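Local coordinates for protein 23S rRNA (guanine(2535)-N(1))-methyltransferase (Streptomyces viridochromogenes, PDB 1O9G) that methylates N1 of guanine-2535 in 23S ribosomal RNA, using S-adenosyl-L-methionine as methyl donor, and thereby confers resistance to the orthosomycin antibiotic avilamycin, at residues A[37-42]-A[235-240]; A[45-50]-A[169-174]; A[64-69]-A[80-85]; A[195-200]-A[208-213]; A[219-222]-A[228-231]. The protein carries 3 engineered substitutions. One frame throughout, in Å; residues are numbered along the deposited sequence.

Contact 1 of 5, residues A[37-42]-A[235-240]. Engineered in segment 235-240: Met239 (natural residue Leu).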
# COMPACT_ATOMS: atom_id res chain seq x y z
N THR A 37 2.53 8.14 -3.15
CA THR A 37 1.59 9.22 -2.87
C THR A 37 0.95 9.73 -4.18
O THR A 37 -0.21 10.08 -4.19
CB THR A 37 2.23 10.31 -2.03
OG1 THR A 37 1.22 11.27 -1.68
CG2 THR A 37 3.27 11.06 -2.75
N GLU A 38 1.69 9.71 -5.28
CA GLU A 38 1.15 10.09 -6.58
C GLU A 38 0.01 9.16 -6.99
O GLU A 38 -1.05 9.60 -7.39
CB GLU A 38 2.25 10.10 -7.65
CG GLU A 38 1.78 10.44 -9.06
CD GLU A 38 1.38 11.89 -9.27
OE1 GLU A 38 1.75 12.76 -8.46
OE2 GLU A 38 0.71 12.18 -10.28
N ILE A 39 0.23 7.86 -6.90
CA ILE A 39 -0.77 6.89 -7.31
C ILE A 39 -1.99 7.03 -6.40
O ILE A 39 -3.12 7.04 -6.88
CB ILE A 39 -0.21 5.44 -7.29
CG1 ILE A 39 0.92 5.26 -8.30
CG2 ILE A 39 -1.34 4.47 -7.56
CD1 ILE A 39 1.72 3.97 -8.14
N PHE A 40 -1.77 7.10 -5.09
CA PHE A 40 -2.87 7.18 -4.14
C PHE A 40 -3.73 8.42 -4.39
O PHE A 40 -4.96 8.36 -4.40
CB PHE A 40 -2.36 7.14 -2.69
CG PHE A 40 -3.44 7.22 -1.66
CD1 PHE A 40 -4.32 6.18 -1.50
CD2 PHE A 40 -3.60 8.35 -0.88
CE1 PHE A 40 -5.31 6.24 -0.57
CE2 PHE A 40 -4.59 8.42 0.06
CZ PHE A 40 -5.45 7.37 0.22
N GLN A 41 -3.08 9.56 -4.62
CA GLN A 41 -3.80 10.80 -4.88
C GLN A 41 -4.56 10.75 -6.21
O GLN A 41 -5.66 11.27 -6.31
CB GLN A 41 -2.87 12.01 -4.78
CG GLN A 41 -2.38 12.24 -3.36
CD GLN A 41 -1.58 13.50 -3.22
OE1 GLN A 41 -2.12 14.58 -3.44
NE2 GLN A 41 -0.30 13.36 -2.93
N ARG A 42 -4.01 10.08 -7.22
CA ARG A 42 -4.73 9.87 -8.46
C ARG A 42 -5.98 9.02 -8.24
O ARG A 42 -7.02 9.26 -8.85
CB ARG A 42 -3.84 9.22 -9.55
CG ARG A 42 -2.82 10.19 -10.13
CD ARG A 42 -1.87 9.54 -11.11
NE ARG A 42 -0.88 10.47 -11.67
CZ ARG A 42 -0.58 10.58 -12.95
NH1 ARG A 42 -1.22 9.88 -13.87
NH2 ARG A 42 0.38 11.41 -13.31
N ARG A 235 8.63 1.78 -13.66
CA ARG A 235 7.34 1.29 -13.15
C ARG A 235 6.15 1.89 -13.92
O ARG A 235 6.22 3.01 -14.38
CB ARG A 235 7.20 1.64 -11.68
CG ARG A 235 7.89 0.67 -10.70
CD ARG A 235 7.47 0.92 -9.25
NE ARG A 235 8.19 0.11 -8.26
CZ ARG A 235 9.41 0.39 -7.83
NH1 ARG A 235 9.99 -0.38 -6.91
NH2 ARG A 235 10.07 1.44 -8.32
N SER A 236 5.08 1.12 -14.08
CA SER A 236 3.82 1.66 -14.54
C SER A 236 2.72 1.32 -13.53
O SER A 236 2.88 0.47 -12.68
CB SER A 236 3.45 1.15 -15.93
OG SER A 236 3.21 -0.24 -15.91
N ALA A 237 1.62 2.04 -13.64
CA ALA A 237 0.42 1.75 -12.87
C ALA A 237 -0.79 1.88 -13.76
O ALA A 237 -0.75 2.57 -14.77
CB ALA A 237 0.32 2.68 -11.69
N VAL A 238 -1.86 1.20 -13.37
CA VAL A 238 -3.14 1.29 -14.04
C VAL A 238 -4.21 1.30 -12.94
O VAL A 238 -4.04 0.67 -11.92
CB VAL A 238 -3.35 0.15 -15.06
CG1 VAL A 238 -3.42 -1.20 -14.39
CG2 VAL A 238 -4.58 0.43 -15.91
N MSE A 239 -5.28 2.05 -13.21
CA MSE A 239 -6.42 2.09 -12.30
C MSE A 239 -7.68 1.75 -13.05
O MSE A 239 -7.87 2.20 -14.15
CB MSE A 239 -6.61 3.50 -11.75
CG MSE A 239 -5.43 4.08 -11.04
SE MSE A 239 -5.81 5.87 -10.42
CE MSE A 239 -7.27 6.36 -11.66
N VAL A 240 -8.52 0.95 -12.41
CA VAL A 240 -9.82 0.59 -12.95
C VAL A 240 -10.90 0.74 -11.87
O VAL A 240 -10.64 0.71 -10.70
CB VAL A 240 -9.84 -0.89 -13.48
CG1 VAL A 240 -8.86 -1.08 -14.63
CG2 VAL A 240 -9.61 -1.85 -12.40
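Ile39 of helix 33-45 brings the end of its longer branch, CD1, to 4.0 Å from Ala237 CB of strand 235-241, the apolar pair of this contact. The branch leaves with CG1 anti to the carbonyl carbon (chi1 -64°) and stays extended, which carries its terminal methyl nearer the strand than the root of the side chain. About one turn further along the helix, Met239 reaches out from the strand; it is an engineered selenomethionine where the natural residue is Leu. Its SE packs on the main chain and CB of Arg42, lying 3.8 Å from Arg42 C and 4.0 Å from Arg42 CB.

The ionic bonds run along the helix. Arg42 NE meets Glu38 OE2 at 2.7 Å with a nearly straight N-H (165°), in the guanidinium plane and on the anti side of the carboxylate. Arg42 NH2 adds a weak bond of 3.1 Å to that same Glu38 OE2. Arg42 NH1 pairs with Glu228 on the edge strand, while the Glu38 carboxylate also accepts backbone N-H groups of Arg5, His6 and Ala7.

A third kind is neutral: Gln41 NE2 donates to Thr37 OG1 at 2.9 Å. Between helix and strand there is only van der Waals packing, with no polar bond between the two segments; the charged end of Arg42 turns away to Glu38 and Glu228, and it is Glu38 that holds the N-terminal backbone.

Contact 2 of 5, residues A[45-50]-A[169-174]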
# COMPACT_ATOMS: atom_id res chain seq x y z
N ALA A 45 -8.70 11.03 -6.63
CA ALA A 45 -9.31 11.97 -7.56
C ALA A 45 -10.38 11.32 -8.41
O ALA A 45 -11.18 12.01 -9.02
CB ALA A 45 -8.26 12.61 -8.46
N ARG A 46 -10.38 10.00 -8.48
CA ARG A 46 -11.39 9.24 -9.25
C ARG A 46 -12.57 8.71 -8.42
O ARG A 46 -13.48 8.06 -8.93
CB ARG A 46 -10.70 8.10 -10.01
CG ARG A 46 -9.63 8.55 -10.95
CD ARG A 46 -10.11 8.61 -12.35
NE ARG A 46 -9.12 9.08 -13.31
CZ ARG A 46 -9.43 9.58 -14.48
NH1 ARG A 46 -10.70 9.65 -14.85
NH2 ARG A 46 -8.48 10.01 -15.31
N LEU A 47 -12.57 8.99 -7.12
CA LEU A 47 -13.70 8.63 -6.29
C LEU A 47 -14.81 9.66 -6.42
O LEU A 47 -14.52 10.81 -6.68
CB LEU A 47 -13.28 8.54 -4.84
CG LEU A 47 -12.32 7.42 -4.48
CD1 LEU A 47 -11.85 7.61 -3.06
CD2 LEU A 47 -12.94 6.05 -4.59
N PRO A 48 -16.07 9.24 -6.25
CA PRO A 48 -17.21 10.18 -6.30
C PRO A 48 -17.10 11.36 -5.31
O PRO A 48 -17.44 12.50 -5.67
CB PRO A 48 -18.42 9.31 -5.95
CG PRO A 48 -17.98 7.89 -6.15
CD PRO A 48 -16.51 7.85 -6.06
N GLY A 49 -16.65 11.08 -4.11
CA GLY A 49 -16.58 12.08 -3.05
C GLY A 49 -15.29 12.06 -2.27
O GLY A 49 -14.45 11.21 -2.52
N ASP A 50 -15.11 12.96 -1.31
CA ASP A 50 -13.87 12.98 -0.54
C ASP A 50 -14.01 12.68 0.95
O ASP A 50 -13.18 13.07 1.77
CB ASP A 50 -13.09 14.27 -0.80
CG ASP A 50 -13.85 15.50 -0.41
OD1 ASP A 50 -14.85 15.36 0.33
OD2 ASP A 50 -13.55 16.67 -0.78
N PRO A 169 -13.97 -1.37 1.02
CA PRO A 169 -12.87 -0.51 0.57
C PRO A 169 -13.22 0.39 -0.61
O PRO A 169 -13.84 -0.06 -1.56
CB PRO A 169 -11.80 -1.51 0.20
CG PRO A 169 -12.08 -2.66 1.05
CD PRO A 169 -13.56 -2.78 1.09
N ASP A 170 -12.79 1.64 -0.53
CA ASP A 170 -12.94 2.58 -1.63
C ASP A 170 -11.77 2.54 -2.60
O ASP A 170 -11.92 2.91 -3.74
CB ASP A 170 -13.08 4.00 -1.08
CG ASP A 170 -14.10 4.08 0.04
OD1 ASP A 170 -15.31 4.00 -0.25
OD2 ASP A 170 -13.76 4.13 1.24
N VAL A 171 -10.59 2.16 -2.12
CA VAL A 171 -9.38 2.10 -2.91
C VAL A 171 -8.65 0.82 -2.58
O VAL A 171 -8.48 0.49 -1.40
CB VAL A 171 -8.45 3.32 -2.65
CG1 VAL A 171 -7.16 3.23 -3.47
CG2 VAL A 171 -9.18 4.65 -2.96
N VAL A 172 -8.26 0.11 -3.62
CA VAL A 172 -7.26 -0.95 -3.54
C VAL A 172 -6.01 -0.39 -4.21
O VAL A 172 -6.07 0.20 -5.28
CB VAL A 172 -7.72 -2.19 -4.28
CG1 VAL A 172 -6.52 -3.16 -4.50
CG2 VAL A 172 -8.86 -2.84 -3.55
N LEU A 173 -4.86 -0.58 -3.57
CA LEU A 173 -3.59 -0.13 -4.14
C LEU A 173 -2.58 -1.19 -3.79
O LEU A 173 -2.36 -1.49 -2.63
CB LEU A 173 -3.21 1.26 -3.63
CG LEU A 173 -2.08 2.01 -4.33
CD1 LEU A 173 -2.17 3.50 -4.03
CD2 LEU A 173 -0.71 1.50 -3.96
N THR A 174 -1.98 -1.80 -4.82
CA THR A 174 -1.03 -2.85 -4.60
C THR A 174 0.05 -2.91 -5.67
O THR A 174 -0.17 -2.58 -6.81
CB THR A 174 -1.78 -4.19 -4.45
OG1 THR A 174 -0.92 -5.16 -3.87
CG2 THR A 174 -2.26 -4.71 -5.80
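Leu47 straddles the start of strand 171-175 with both its methyls. CD2 lies 3.4 Å from Asp170 O and 4.1 Å from Asp170 CB, resting on the main chain and on the apolar root of the aspartate. CD1 takes the other neighbour, Val171 CG2, at 4.0 Å. The leucine crosses each of these two side chains at about a right angle, so it touches them by methyl ends and not along its length. With CG beside its own backbone N (chi1 -67°) and an extended second torsion, its fork is carried from the loop to the strand.

This loop links helix 33-45 to strand 53-57, the first strand of the Rossmann-like methyltransferase sheet, and strand 171-175 lies beside it in parallel. The contact therefore lies at the N-terminal ends of the parallel strands, the end opposite the one where class I methyltransferases hold the cofactor. Leu47 also packs on Val53 and Val209, which flank the strand start. The polar end of Asp170 is engaged elsewhere, OD2 accepting from Thr54 N.

The leucine methyls thus pack on one carbonyl and on two side-chain carbons without directional bonds, and the polar fixing of the strand start comes from the neighbouring strands 53-57 and 209-214.

Contact 3 of 5, residues A[64-69]-A[80-85]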
# COMPACT_ATOMS: atom_id res chain seq x y z
N TYR A 64 5.21 -2.34 3.76
CA TYR A 64 5.85 -1.04 3.75
C TYR A 64 4.96 -0.05 2.99
O TYR A 64 4.77 1.09 3.43
CB TYR A 64 7.24 -1.16 3.09
CG TYR A 64 7.87 0.17 2.87
CD1 TYR A 64 8.53 0.81 3.91
CD2 TYR A 64 7.82 0.79 1.64
CE1 TYR A 64 9.08 2.08 3.74
CE2 TYR A 64 8.40 2.05 1.44
CZ TYR A 64 9.03 2.68 2.48
OH TYR A 64 9.58 3.92 2.32
N LEU A 65 4.48 -0.44 1.81
CA LEU A 65 3.69 0.44 0.98
C LEU A 65 2.44 0.94 1.71
O LEU A 65 2.15 2.14 1.75
CB LEU A 65 3.36 -0.21 -0.36
CG LEU A 65 2.45 0.54 -1.32
CD1 LEU A 65 2.95 1.97 -1.61
CD2 LEU A 65 2.31 -0.26 -2.62
N LEU A 66 1.68 0.03 2.27
CA LEU A 66 0.46 0.39 2.95
C LEU A 66 0.74 1.25 4.15
O LEU A 66 -0.02 2.16 4.43
CB LEU A 66 -0.33 -0.88 3.33
CG LEU A 66 -1.70 -0.64 3.97
CD1 LEU A 66 -2.64 0.04 2.99
CD2 LEU A 66 -2.27 -1.94 4.42
N THR A 67 1.84 0.99 4.83
CA THR A 67 2.15 1.74 6.04
C THR A 67 2.59 3.17 5.69
O THR A 67 2.19 4.13 6.37
CB THR A 67 3.23 1.02 6.86
OG1 THR A 67 2.73 -0.27 7.27
CG2 THR A 67 3.52 1.77 8.13
N VAL A 68 3.38 3.33 4.62
CA VAL A 68 3.74 4.66 4.09
C VAL A 68 2.45 5.45 3.82
O VAL A 68 2.33 6.59 4.24
CB VAL A 68 4.58 4.58 2.79
CG1 VAL A 68 4.57 5.88 1.99
CG2 VAL A 68 5.96 4.17 3.15
N LEU A 69 1.50 4.83 3.14
CA LEU A 69 0.28 5.52 2.81
C LEU A 69 -0.55 5.84 4.03
O LEU A 69 -1.11 6.93 4.16
CB LEU A 69 -0.53 4.76 1.81
CG LEU A 69 0.15 4.66 0.44
CD1 LEU A 69 -0.65 3.67 -0.42
CD2 LEU A 69 0.23 6.04 -0.24
N VAL A 80 -7.19 1.00 7.23
CA VAL A 80 -6.49 0.24 6.22
C VAL A 80 -6.63 -1.26 6.51
O VAL A 80 -6.77 -1.69 7.66
CB VAL A 80 -4.99 0.65 6.11
CG1 VAL A 80 -4.86 2.10 5.73
CG2 VAL A 80 -4.23 0.41 7.37
N ILE A 81 -6.58 -2.01 5.41
CA ILE A 81 -6.67 -3.46 5.44
C ILE A 81 -5.52 -4.03 4.65
O ILE A 81 -5.30 -3.63 3.52
CB ILE A 81 -8.02 -3.93 4.84
CG1 ILE A 81 -9.18 -3.25 5.60
CG2 ILE A 81 -8.10 -5.43 4.90
CD1 ILE A 81 -10.55 -3.45 5.00
N ALA A 82 -4.84 -5.00 5.24
CA ALA A 82 -3.74 -5.70 4.58
C ALA A 82 -4.06 -7.19 4.49
O ALA A 82 -4.54 -7.80 5.44
CB ALA A 82 -2.48 -5.53 5.31
N SER A 83 -3.74 -7.77 3.36
CA SER A 83 -3.77 -9.21 3.25
C SER A 83 -2.78 -9.69 2.20
O SER A 83 -2.35 -8.92 1.32
CB SER A 83 -5.19 -9.72 2.99
OG SER A 83 -5.74 -9.23 1.78
N ASP A 84 -2.37 -10.95 2.33
CA ASP A 84 -1.47 -11.60 1.39
C ASP A 84 -1.54 -13.11 1.62
O ASP A 84 -2.08 -13.56 2.61
CB ASP A 84 -0.04 -11.11 1.54
CG ASP A 84 0.76 -11.13 0.24
OD1 ASP A 84 0.50 -12.02 -0.60
OD2 ASP A 84 1.66 -10.32 -0.02
N VAL A 85 -0.96 -13.90 0.72
CA VAL A 85 -1.17 -15.33 0.71
C VAL A 85 -0.26 -16.12 1.62
O VAL A 85 -0.66 -17.20 2.06
CB VAL A 85 -1.07 -15.94 -0.71
CG1 VAL A 85 -2.02 -15.27 -1.65
CG2 VAL A 85 0.35 -15.87 -1.28
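Beyond the patch where Leu66 packs on Val80 and Ala82, the shortest polar bond of the two segments lies within 80-85: Val85 N donates to Asp84 OD1 at 2.7 Å, on the anti side of the carboxylate and 16° out of its plane. The other oxygen, Asp84 OD2, accepts from Gly61 N in the loop that precedes helix 64-72. Both carboxylate oxygens are thus held by backbone N-H groups, which probably restricts the rotation of the group.

Helix 64-72 connects strand 53-57 to strand 77-84 in a beta-alpha-beta crossover, and it runs almost exactly antiparallel to the strand (176°), the two segment axes approaching to 9.7 Å. Asp84 lies near the C-terminal end of the second strand, consistent with the acidic residue that commonly faces the cofactor ribose in class I methyltransferases.

Leu66 packs between helix and sheet. With CG anti to the backbone N (chi1 -176°), its fork reaches the strand at two levels. CD2 lies 3.7 Å from Ala82 CB and 3.6 Å from Ile81 O; CD1 settles 4.0 Å from Val80 CB, the leucine and valine sliding past each other in opposite directions. Leu66 also touches Leu55 of strand 53-57.

Contact 4 of 5, residues A[195-200]-A[208-213]; sequences GLLRSL and AVIAVT. Unlike the reference sequence in segment 195-200: Gly195 (reference Ala).
From its CB, Ile210 sends two branches from strand 209-214 toward helix 190-203. The short branch does most of the touching: Ile210 CG2 lies 3.7 Å from Leu197 CD2 and 4.1 Å from Leu200 CD1, wedged between two leucines about one helical turn apart. It is placed there because CG2 stands anti to the backbone N, while CG1 takes the position beside that nitrogen (chi1 -55°). The longer branch continues through CG1 to its tip, where Ile210 CD1 comes to 4.2 Å from Leu200 CB, at the root of that leucine. The isoleucine meets both leucines at a slant.

Leu197 does not start out pointing at the strand, but its extended chain brings CD2 nearer, and the same Leu197 CD2 then grazes Val212 CG1 at 4.5 Å, two residues further along the strand. Leu200 goes on to Val172 of the adjacent strand 171-175. Helix 190-203 is the crossover between strands 171-175 and 209-214, a beta-alpha-beta unit of the Rossmann-like sheet. Its segment axis passes 10.5 Å from that of the strand, with N-to-C directions 152° apart.

On the outer side of the helix, Arg198 folds its guanidinium back over Gly195 CA, 3.6 Å above the guanidinium plane. Gly195 differs from the reference sequence, which has Ala.

All the cross-contacts are between saturated carbons of buried side chains; cohesion here therefore rests on hydrophobic burial and shape, and none of it depends on charge.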
# COMPACT_ATOMS: atom_id res chain seq x y z
N GLY A 195 -7.68 -12.01 -13.73
CA GLY A 195 -8.29 -12.77 -12.65
C GLY A 195 -8.23 -12.05 -11.32
O GLY A 195 -9.16 -12.10 -10.53
N LEU A 196 -7.12 -11.36 -11.07
CA LEU A 196 -6.98 -10.58 -9.86
C LEU A 196 -8.05 -9.50 -9.82
O LEU A 196 -8.74 -9.34 -8.82
CB LEU A 196 -5.58 -9.98 -9.77
CG LEU A 196 -5.31 -8.93 -8.69
CD1 LEU A 196 -5.74 -9.45 -7.37
CD2 LEU A 196 -3.84 -8.59 -8.68
N LEU A 197 -8.19 -8.76 -10.91
CA LEU A 197 -9.20 -7.71 -10.94
C LEU A 197 -10.62 -8.22 -10.77
O LEU A 197 -11.40 -7.64 -10.03
CB LEU A 197 -9.11 -6.89 -12.21
CG LEU A 197 -7.83 -6.10 -12.44
CD1 LEU A 197 -7.92 -5.48 -13.83
CD2 LEU A 197 -7.56 -5.07 -11.40
N ARG A 198 -10.96 -9.34 -11.41
CA ARG A 198 -12.30 -9.89 -11.27
C ARG A 198 -12.57 -10.37 -9.86
O ARG A 198 -13.65 -10.17 -9.34
CB ARG A 198 -12.52 -11.05 -12.24
CG ARG A 198 -12.67 -10.62 -13.70
CD ARG A 198 -13.22 -11.71 -14.58
NE ARG A 198 -12.60 -12.98 -14.21
CZ ARG A 198 -11.51 -13.50 -14.76
NH1 ARG A 198 -10.90 -12.91 -15.79
NH2 ARG A 198 -11.05 -14.66 -14.29
N SER A 199 -11.58 -10.99 -9.23
CA SER A 199 -11.75 -11.43 -7.86
C SER A 199 -12.03 -10.25 -6.93
O SER A 199 -12.97 -10.26 -6.16
CB SER A 199 -10.50 -12.19 -7.41
OG SER A 199 -10.70 -12.76 -6.14
N LEU A 200 -11.20 -9.23 -7.03
CA LEU A 200 -11.36 -8.04 -6.20
C LEU A 200 -12.71 -7.38 -6.44
O LEU A 200 -13.37 -7.00 -5.49
CB LEU A 200 -10.23 -7.04 -6.48
CG LEU A 200 -8.85 -7.45 -5.96
CD1 LEU A 200 -7.77 -6.49 -6.44
CD2 LEU A 200 -8.87 -7.56 -4.46
N ALA A 208 -15.42 1.60 -6.18
CA ALA A 208 -14.06 1.44 -5.73
C ALA A 208 -13.09 1.57 -6.90
O ALA A 208 -13.33 1.03 -7.98
CB ALA A 208 -13.86 0.10 -5.07
N VAL A 209 -11.96 2.20 -6.64
CA VAL A 209 -10.85 2.32 -7.58
C VAL A 209 -9.79 1.31 -7.20
O VAL A 209 -9.30 1.30 -6.07
CB VAL A 209 -10.28 3.72 -7.55
CG1 VAL A 209 -9.07 3.86 -8.46
CG2 VAL A 209 -11.38 4.76 -7.91
N ILE A 210 -9.45 0.47 -8.18
CA ILE A 210 -8.40 -0.52 -8.06
C ILE A 210 -7.17 -0.04 -8.81
O ILE A 210 -7.19 0.08 -10.02
CB ILE A 210 -8.83 -1.89 -8.59
CG1 ILE A 210 -10.11 -2.38 -7.91
CG2 ILE A 210 -7.71 -2.89 -8.39
CD1 ILE A 210 -10.81 -3.46 -8.65
N ALA A 211 -6.08 0.15 -8.08
CA ALA A 211 -4.83 0.67 -8.64
C ALA A 211 -3.77 -0.42 -8.44
O ALA A 211 -3.50 -0.86 -7.32
CB ALA A 211 -4.40 1.91 -7.96
N VAL A 212 -3.17 -0.85 -9.54
CA VAL A 212 -2.09 -1.83 -9.52
C VAL A 212 -0.85 -1.27 -10.21
O VAL A 212 -0.95 -0.54 -11.19
CB VAL A 212 -2.53 -3.16 -10.14
CG1 VAL A 212 -3.76 -3.71 -9.42
CG2 VAL A 212 -2.85 -3.02 -11.58
N THR A 213 0.30 -1.64 -9.70
CA THR A 213 1.58 -1.21 -10.24
C THR A 213 2.52 -2.40 -10.40
O THR A 213 2.41 -3.41 -9.70
CB THR A 213 2.15 -0.05 -9.38
OG1 THR A 213 3.40 0.38 -9.91
CG2 THR A 213 2.42 -0.47 -7.95

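Contact 5 of 5, residues A[219-222]-A[228-231]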
# COMPACT_ATOMS: atom_id res chain seq x y z
N ILE A 219 0.49 -2.19 -18.09
CA ILE A 219 -0.17 -3.34 -17.48
C ILE A 219 -1.41 -3.70 -18.28
O ILE A 219 -2.27 -2.85 -18.46
CB ILE A 219 -0.51 -3.03 -16.02
CG1 ILE A 219 0.78 -2.91 -15.21
CG2 ILE A 219 -1.43 -4.12 -15.43
CD1 ILE A 219 0.62 -2.21 -13.87
N PRO A 220 -1.51 -4.93 -18.77
CA PRO A 220 -2.66 -5.34 -19.57
C PRO A 220 -3.94 -5.48 -18.73
O PRO A 220 -3.94 -6.26 -17.80
CB PRO A 220 -2.21 -6.69 -20.16
CG PRO A 220 -1.20 -7.23 -19.17
CD PRO A 220 -0.52 -6.03 -18.59
N VAL A 221 -5.00 -4.75 -19.08
CA VAL A 221 -6.31 -4.91 -18.43
C VAL A 221 -7.50 -5.16 -19.38
O VAL A 221 -8.56 -5.57 -18.92
CB VAL A 221 -6.68 -3.71 -17.50
CG1 VAL A 221 -5.66 -3.56 -16.38
CG2 VAL A 221 -6.81 -2.40 -18.27
N ALA A 222 -7.32 -4.91 -20.68
CA ALA A 222 -8.37 -5.16 -21.67
C ALA A 222 -8.95 -6.56 -21.45
O ALA A 222 -8.19 -7.48 -21.17
CB ALA A 222 -7.81 -5.02 -23.08
N GLU A 228 -7.23 5.30 -15.93
CA GLU A 228 -5.99 6.08 -15.97
C GLU A 228 -4.75 5.15 -15.92
O GLU A 228 -4.79 4.07 -15.32
CB GLU A 228 -5.94 7.02 -14.77
CG GLU A 228 -5.03 8.22 -14.93
CD GLU A 228 -5.10 9.19 -13.77
OE1 GLU A 228 -6.20 9.52 -13.29
OE2 GLU A 228 -4.04 9.66 -13.34
N ARG A 229 -3.67 5.60 -16.56
CA ARG A 229 -2.37 4.95 -16.55
C ARG A 229 -1.28 5.97 -16.26
O ARG A 229 -1.43 7.14 -16.53
CB ARG A 229 -2.09 4.33 -17.90
CG ARG A 229 -2.87 3.10 -18.20
CD ARG A 229 -2.55 2.58 -19.57
NE ARG A 229 -3.39 1.45 -19.94
CZ ARG A 229 -3.22 0.22 -19.50
NH1 ARG A 229 -2.23 -0.08 -18.68
NH2 ARG A 229 -4.05 -0.73 -19.89
N LEU A 230 -0.19 5.50 -15.66
CA LEU A 230 1.03 6.28 -15.56
C LEU A 230 2.28 5.42 -15.73
O LEU A 230 2.25 4.20 -15.54
CB LEU A 230 1.06 7.14 -14.29
CG LEU A 230 1.33 6.48 -12.95
CD1 LEU A 230 2.73 5.86 -12.86
CD2 LEU A 230 1.19 7.50 -11.82
N LYS A 231 3.36 6.07 -16.14
CA LYS A 231 4.69 5.49 -16.28
C LYS A 231 5.69 6.43 -15.62
O LYS A 231 5.80 7.59 -16.03
CB LYS A 231 5.05 5.36 -17.76
CG LYS A 231 4.14 4.44 -18.54
CD LYS A 231 4.35 4.60 -20.05
CE LYS A 231 5.67 3.97 -20.50
NZ LYS A 231 6.12 4.43 -21.85
O HOH W 1 0.06 0.87 -17.13
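The loop between strands 209-214 and 228-232 is pinned to the second of these by Arg229, which grips the backbone carbonyl of Ile219 end-on with two nitrogens. Arg229 NH1 donates to Ile219 O at 2.8 Å with an N-H angle of 155°. Arg229 NH2 reaches the same Ile219 O at 3.1 Å, more bent at 136°. The oxygen lies close to the guanidinium plane, at its edge; measured at the carbonyl, NH2 stands nearly along the C=O axis (160°), whereas NH1 is tilted from the carbonyl plane.

A water widens this clasp. It accepts from Arg229 NH1 at 2.9 Å and from Ile219 N at 3.2 Å, and so bridges two donors that cannot bond to each other. The guanidinium is thereby anchored directly at the C=O and, through the water, at the N-H of one residue, which should hold its plane against rotation.

Strand 228-232 is the outermost strand at this end of the chain's sheet, antiparallel to strand 235-241, which is itself antiparallel to strand 209-214; strands 228-232 and 235-241 form the hairpin that completes the 3-2-1-4-5-7-6 order of class I methyltransferases. The chain of Arg229, extended from CG to NE, spans from this edge strand past Val238 to the loop.

Val221 approaches from the opposite direction, its CG2 lying 3.6 Å from Arg229 NH2, oblique to the guanidinium. Ile219 sets its own side chain against Ser236 and Val238. The neighbouring Glu228 instead forms salt bridges with Arg5 and Arg46, beside helix 33-45.

How the contacts relate
All five contacts reach one seven-stranded sheet. Contacts 1, 2 and 3 pack the face under helices 33-45 and 64-72: Leu173 touches Ile39 and Phe40, and Phe40 CB lies 3.7 Å from Leu69 CD2. Contact 4 packs the other face, where Leu197 CD1 meets Val221 CG1 of contact 5 at 3.9 Å. The sheet itself couples contact 4 to contact 1, Ile210 N standing 2.8 Å from Val240 O. Glu228 of contact 5 ties Arg42 of contact 1 to Arg46 of contact 2. Contacts 3 and 5 are furthest apart, about 22 Å between centres; contact 3, which includes Asp84, probably lies nearest the cofactor site, as in related methyltransferases.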